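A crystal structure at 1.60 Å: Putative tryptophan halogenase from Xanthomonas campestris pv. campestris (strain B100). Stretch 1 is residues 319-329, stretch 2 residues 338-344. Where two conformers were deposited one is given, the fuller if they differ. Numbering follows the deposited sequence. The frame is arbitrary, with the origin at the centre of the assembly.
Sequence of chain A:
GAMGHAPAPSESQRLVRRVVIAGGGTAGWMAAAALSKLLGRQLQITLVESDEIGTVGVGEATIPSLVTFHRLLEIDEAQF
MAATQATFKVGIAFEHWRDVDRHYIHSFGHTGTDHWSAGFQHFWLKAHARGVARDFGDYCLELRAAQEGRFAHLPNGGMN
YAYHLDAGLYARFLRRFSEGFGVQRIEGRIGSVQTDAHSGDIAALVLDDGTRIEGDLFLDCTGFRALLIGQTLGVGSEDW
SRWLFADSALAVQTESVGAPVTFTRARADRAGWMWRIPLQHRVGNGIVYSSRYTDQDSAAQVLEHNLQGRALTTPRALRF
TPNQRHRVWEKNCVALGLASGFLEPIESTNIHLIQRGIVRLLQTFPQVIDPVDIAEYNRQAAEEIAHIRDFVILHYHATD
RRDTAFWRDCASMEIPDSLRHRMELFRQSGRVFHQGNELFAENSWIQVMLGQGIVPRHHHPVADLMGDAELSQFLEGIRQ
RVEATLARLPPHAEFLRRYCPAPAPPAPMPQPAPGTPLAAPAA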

# COMPACT_ATOMS: atom_id res chain seq x y z
N ARG A 319 -0.20 11.68 33.14
CA ARG A 319 -0.05 10.23 33.17
C ARG A 319 -0.65 9.63 31.91
O ARG A 319 -1.60 10.16 31.32
CB ARG A 319 -0.74 9.58 34.40
CG ARG A 319 0.01 9.79 35.72
CD ARG A 319 1.43 9.23 35.65
NE ARG A 319 1.46 7.76 35.61
CZ ARG A 319 1.45 6.98 36.69
NH1 ARG A 319 1.45 5.65 36.57
NH2 ARG A 319 1.40 7.53 37.90
N PHE A 320 -0.11 8.48 31.50
CA PHE A 320 -0.62 7.82 30.30
C PHE A 320 -0.06 6.41 30.29
O PHE A 320 0.79 6.06 31.11
CB PHE A 320 -0.22 8.57 29.03
CG PHE A 320 1.21 8.98 29.01
CD1 PHE A 320 2.20 8.05 28.77
CD2 PHE A 320 1.57 10.31 29.23
CE1 PHE A 320 3.54 8.45 28.73
CE2 PHE A 320 2.88 10.70 29.22
CZ PHE A 320 3.87 9.76 28.98
N THR A 321 -0.53 5.59 29.35
CA THR A 321 0.02 4.25 29.20
C THR A 321 -0.14 3.84 27.74
O THR A 321 -1.17 4.15 27.13
CB THR A 321 -0.65 3.22 30.15
OG1 THR A 321 0.07 1.97 30.14
CG2 THR A 321 -2.12 2.99 29.80
N PRO A 322 0.88 3.18 27.17
CA PRO A 322 0.86 2.79 25.75
C PRO A 322 -0.11 1.65 25.53
O PRO A 322 -0.03 0.63 26.22
CB PRO A 322 2.30 2.34 25.48
CG PRO A 322 2.76 1.84 26.89
CD PRO A 322 2.13 2.78 27.85
N ASN A 323 -1.05 1.84 24.61
CA ASN A 323 -2.14 0.89 24.45
C ASN A 323 -2.92 1.13 23.16
O ASN A 323 -2.87 2.20 22.54
CB ASN A 323 -3.11 0.98 25.62
CG ASN A 323 -4.07 2.14 25.47
OD1 ASN A 323 -5.14 2.01 24.86
ND2 ASN A 323 -3.66 3.31 25.96
N GLN A 324 -3.72 0.12 22.79
CA GLN A 324 -4.72 0.28 21.73
C GLN A 324 -6.01 -0.35 22.22
O GLN A 324 -5.99 -1.44 22.78
CB GLN A 324 -4.29 -0.33 20.37
CG GLN A 324 -4.50 -1.87 20.15
CD GLN A 324 -4.38 -2.33 18.67
OE1 GLN A 324 -5.18 -1.93 17.81
NE2 GLN A 324 -3.40 -3.17 18.40
N ARG A 325 -7.11 0.37 22.05
CA ARG A 325 -8.44 -0.18 22.30
C ARG A 325 -8.60 -1.43 21.43
O ARG A 325 -8.18 -1.43 20.27
CB ARG A 325 -9.47 0.90 21.96
CG ARG A 325 -10.86 0.79 22.52
CD ARG A 325 -10.94 0.82 24.03
NE ARG A 325 -10.63 2.07 24.70
CZ ARG A 325 -10.93 2.30 25.98
NH1 ARG A 325 -10.59 3.44 26.55
NH2 ARG A 325 -11.55 1.37 26.71
N HIS A 326 -9.17 -2.50 22.00
CA HIS A 326 -9.27 -3.75 21.22
C HIS A 326 -10.09 -3.55 19.95
O HIS A 326 -9.78 -4.14 18.91
CB HIS A 326 -9.89 -4.86 22.06
CG HIS A 326 -8.96 -5.40 23.08
ND1 HIS A 326 -7.68 -5.82 22.76
CD2 HIS A 326 -9.09 -5.56 24.41
CE1 HIS A 326 -7.08 -6.24 23.85
NE2 HIS A 326 -7.90 -6.09 24.87
N ARG A 327 -11.18 -2.79 20.04
CA ARG A 327 -11.95 -2.41 18.88
C ARG A 327 -12.20 -0.91 18.99
O ARG A 327 -12.53 -0.43 20.08
CB ARG A 327 -13.28 -3.20 18.82
CG ARG A 327 -13.04 -4.69 18.68
CD ARG A 327 -14.33 -5.50 18.80
NE ARG A 327 -15.02 -5.31 20.07
CZ ARG A 327 -14.59 -5.77 21.25
NH1 ARG A 327 -13.46 -6.47 21.32
NH2 ARG A 327 -15.30 -5.54 22.34
N VAL A 328 -11.95 -0.17 17.92
CA VAL A 328 -12.19 1.27 18.03
C VAL A 328 -13.62 1.62 17.63
O VAL A 328 -14.12 2.67 18.07
CB VAL A 328 -11.17 2.06 17.20
CG1 VAL A 328 -9.81 1.96 17.90
CG2 VAL A 328 -11.03 1.53 15.80
N TRP A 329 -14.29 0.76 16.87
CA TRP A 329 -15.69 0.94 16.52
C TRP A 329 -16.43 -0.22 17.16
O TRP A 329 -16.17 -1.38 16.82
CB TRP A 329 -15.89 0.94 15.01
CG TRP A 329 -17.30 1.34 14.55
CD1 TRP A 329 -18.45 1.30 15.27
CD2 TRP A 329 -17.63 1.86 13.27
NE1 TRP A 329 -19.51 1.74 14.50
CE2 TRP A 329 -19.04 2.08 13.26
CE3 TRP A 329 -16.89 2.13 12.12
CZ2 TRP A 329 -19.69 2.60 12.17
CZ3 TRP A 329 -17.57 2.63 10.99
CH2 TRP A 329 -18.96 2.84 11.03
N LEU A 338 -7.33 9.87 22.48
CA LEU A 338 -6.92 9.07 23.65
C LEU A 338 -7.90 7.95 23.96
O LEU A 338 -7.49 6.89 24.47
CB LEU A 338 -6.77 9.97 24.87
CG LEU A 338 -5.60 10.94 24.78
CD1 LEU A 338 -5.64 11.93 25.97
CD2 LEU A 338 -4.32 10.17 24.75
N ALA A 339 -9.19 8.15 23.70
CA ALA A 339 -10.13 7.06 23.95
C ALA A 339 -9.84 5.83 23.12
O ALA A 339 -10.31 4.73 23.50
CB ALA A 339 -11.58 7.52 23.69
N SER A 340 -9.16 5.97 21.98
CA SER A 340 -8.87 4.87 21.07
C SER A 340 -7.52 4.22 21.34
O SER A 340 -7.26 3.12 20.84
CB SER A 340 -8.92 5.34 19.61
OG SER A 340 -7.80 6.17 19.26
N GLY A 341 -6.64 4.89 22.07
CA GLY A 341 -5.30 4.38 22.30
C GLY A 341 -4.34 5.52 22.60
O GLY A 341 -4.68 6.70 22.55
N PHE A 342 -3.09 5.13 22.91
CA PHE A 342 -2.06 6.12 23.17
C PHE A 342 -0.68 5.57 22.84
O PHE A 342 -0.34 4.44 23.22
CB PHE A 342 -2.05 6.54 24.64
CG PHE A 342 -0.92 7.47 24.97
CD1 PHE A 342 -1.04 8.81 24.71
CD2 PHE A 342 0.28 6.99 25.47
CE1 PHE A 342 0.01 9.67 25.00
CE2 PHE A 342 1.32 7.85 25.75
CZ PHE A 342 1.15 9.20 25.51
N LEU A 343 0.12 6.38 22.15
CA LEU A 343 1.57 6.21 22.07
C LEU A 343 2.22 7.53 22.42
O LEU A 343 1.71 8.59 22.06
CB LEU A 343 2.01 5.77 20.69
CG LEU A 343 1.62 4.32 20.36
CD1 LEU A 343 1.82 4.03 18.90
CD2 LEU A 343 2.56 3.40 21.19
N GLU A 344 3.38 7.47 23.10
CA GLU A 344 4.09 8.70 23.45
C GLU A 344 4.48 9.52 22.22
O GLU A 344 4.59 8.99 21.10
CB GLU A 344 5.34 8.32 24.25
CG GLU A 344 6.41 7.69 23.38
CD GLU A 344 7.43 6.94 24.23
OE1 GLU A 344 8.39 7.59 24.73
OE2 GLU A 344 7.22 5.73 24.43
O HOH W 1 -8.60 5.23 26.54

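The two stretches are joined by a short antiparallel β-ladder, extended at one end by a pair of phenylalanine rings and at the other by an arginine side chain that binds a backbone carbonyl directly and a second through a water. At its centre, Asn323 and Phe342 form a hydrogen-bonded pair: Asn323 N donates to Phe342 O and Phe342 N to Asn323 O, both at 3.0 Å and nearly straight. Beyond the adjoining pair of Gln324 and Gly341, a third backbone bond runs from Arg325 N to Ser340 O, again 3.0 Å. On the other side of the central pair, Pro322 has no amide hydrogen to give, yet its CA lies 3.3 Å from Phe342 O in a CA-H...O contact.

Gly341 allows the strands to approach so closely: the CA atoms of Gln324 and Gly341 are 4.2 Å apart. A CB built on Gly341 would lie 2.8 Å from Asn323 O, a clash, and would crowd Gln324 CA. The backbone angles of Gly341 (155/176) call for glycine by themselves, since a CB would also be jammed against the preceding carbonyl oxygen.

Asn323 and Phe342 direct their side chains to the same face of the sheet. The Asn323 amide turns back along its own stretch, where Asn323 ND2 donates to Thr321 O at 2.9 Å; ND2 also rests 3.8 Å from Phe342 CB. An amide suits this place because it can satisfy a backbone carbonyl while packing beside the aromatic residue. Phe342 has the largest area covered by the partner stretch. Its ring receives Phe320 CB over one face, 3.8 Å from the ring centroid, and the two rings meet obliquely, with planes at 31° and Phe320 CD1 3.2 Å from Phe342 CE2. Two broad, apolar side chains thus extend the contact beyond the paired backbone. Pro322 CB adds a looser apolar touch, 4.4 Å from Leu343 CD2.

At the far end, Arg325 folds its side chain with chi2 and chi3 both p, bringing the guanidinium edge to Ala339 O. Arg325 NE donates to Ala339 O at 2.9 Å, and Arg325 NH1 adds a weak bond to the same oxygen at 3.3 Å. Arg325 NH1 also makes a weak bond to a water at 2.7 Å, which in turn donates to Leu338 O at 2.9 Å. Arginine's several donors let one side chain hold Ala339 O directly and reach Leu338 O through the water. Nearby, Val328 CG1 packs 3.9 Å from Ser340 CB, closing a contact that buries 471 Å² in all.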